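Side-chain contact in cadherin-23 (Mus musculus, PDB 5UZ8), which probably serves calcium-dependent adhesion and mechanotransduction in hearing, as a rod of cadherin repeats joined through calcium-binding linkers: residues S271-M274 / D275-L278. Sequence-based numbering, arbitrary orientation.
Sequences SVDM and DSGL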
# COMPACT_ATOMS: atom_id res chain seq x y z
N SER A 271 27.22 10.73 -48.50
CA SER A 271 27.35 9.82 -47.37
C SER A 271 26.80 10.49 -46.14
O SER A 271 26.89 11.72 -46.01
CB SER A 271 28.81 9.47 -47.12
OG SER A 271 29.29 8.63 -48.13
N VAL A 272 26.24 9.70 -45.23
CA VAL A 272 25.86 10.24 -43.93
C VAL A 272 26.59 9.44 -42.85
O VAL A 272 26.67 8.20 -42.91
CB VAL A 272 24.35 10.22 -43.68
CG1 VAL A 272 23.79 8.80 -43.61
CG2 VAL A 272 24.00 11.00 -42.43
N ASP A 273 27.15 10.16 -41.88
CA ASP A 273 27.81 9.50 -40.75
C ASP A 273 26.70 8.85 -39.97
O ASP A 273 25.76 9.53 -39.55
CB ASP A 273 28.51 10.53 -39.87
CG ASP A 273 29.29 9.89 -38.71
OD1 ASP A 273 28.67 9.44 -37.75
OD2 ASP A 273 30.53 9.79 -38.81
N MET A 274 26.79 7.55 -39.75
CA MET A 274 25.69 6.84 -39.14
C MET A 274 25.33 7.33 -37.72
O MET A 274 24.18 7.21 -37.33
CB MET A 274 25.92 5.33 -39.18
CG MET A 274 26.99 4.79 -38.27
SD MET A 274 27.22 3.00 -38.51
CE MET A 274 25.57 2.36 -38.21
N ASP A 275 26.30 7.86 -36.97
CA ASP A 275 26.03 8.36 -35.61
C ASP A 275 25.76 9.85 -35.51
O ASP A 275 24.84 10.26 -34.79
CB ASP A 275 27.15 7.97 -34.66
CG ASP A 275 27.36 6.47 -34.61
OD1 ASP A 275 26.37 5.72 -34.45
OD2 ASP A 275 28.50 6.02 -34.76
N SER A 276 26.54 10.65 -36.23
CA SER A 276 26.45 12.11 -36.07
C SER A 276 25.37 12.76 -36.93
O SER A 276 24.97 13.88 -36.67
CB SER A 276 27.79 12.76 -36.40
OG SER A 276 28.00 12.82 -37.79
N GLY A 277 24.94 12.07 -37.99
CA GLY A 277 23.97 12.67 -38.91
C GLY A 277 24.58 13.64 -39.91
O GLY A 277 23.86 14.25 -40.68
N LEU A 278 25.90 13.76 -39.93
CA LEU A 278 26.53 14.68 -40.89
C LEU A 278 26.50 14.07 -42.28
O LEU A 278 27.04 12.98 -42.50
CB LEU A 278 27.97 14.98 -40.50
CG LEU A 278 28.78 15.85 -41.48
CD1 LEU A 278 28.10 17.19 -41.71
CD2 LEU A 278 30.19 16.08 -40.97
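The antiparallel hairpin between strands 270-272 and 278-281, in the last of the three cadherin repeats, turns here, with Asp273 facing Ser276, Gly277 and Leu278. Two backbone bonds define the loop: Asp273 N donates to Leu278 O (2.9 Å), and Gly277 N returns to Asp273 O (3.1 Å). Gly277 has a positive phi (80°), a left-handed conformation that glycine adopts readily.

Inside the turn, the Asp273 carboxylate reaches over the backbone. With CG anti to the backbone N (chi1 -177°), Asp273 OD1 accepts hydrogen bonds from Ser276 N, at 2.9 Å and nearly straight (166°), and from Asp275 N, at 3.0 Å and more bent. The bond from Asp275 N closes an Asx turn; that from Ser276 N, together with Gly277 N to Asp273 O, gives the pattern of an Asx motif. Both donors come to the anti side of OD1, from opposite faces of the carboxylate plane. Ser276 OG packs against the stem of the same side chain, 3.1 Å from Asp273 CB, and accepts from Leu278 N (3.1 Å), forming an ST turn at the exit into the next strand. On the strand side, Val272 CG2 lies by Leu278 O (3.6 Å) and Gly277 O, and the residue also packs on Tyr260 and Leu262 of strand 259-263.

Two successive amide protons thus converge on one carboxylate oxygen, fixing the rotation of the Asp273 side chain and probably favouring its ionised form. Asp275, its side chain directed alongside Met274, places OD2 4.5 Å from Asp273 OD1, a like charge that would probably work against this.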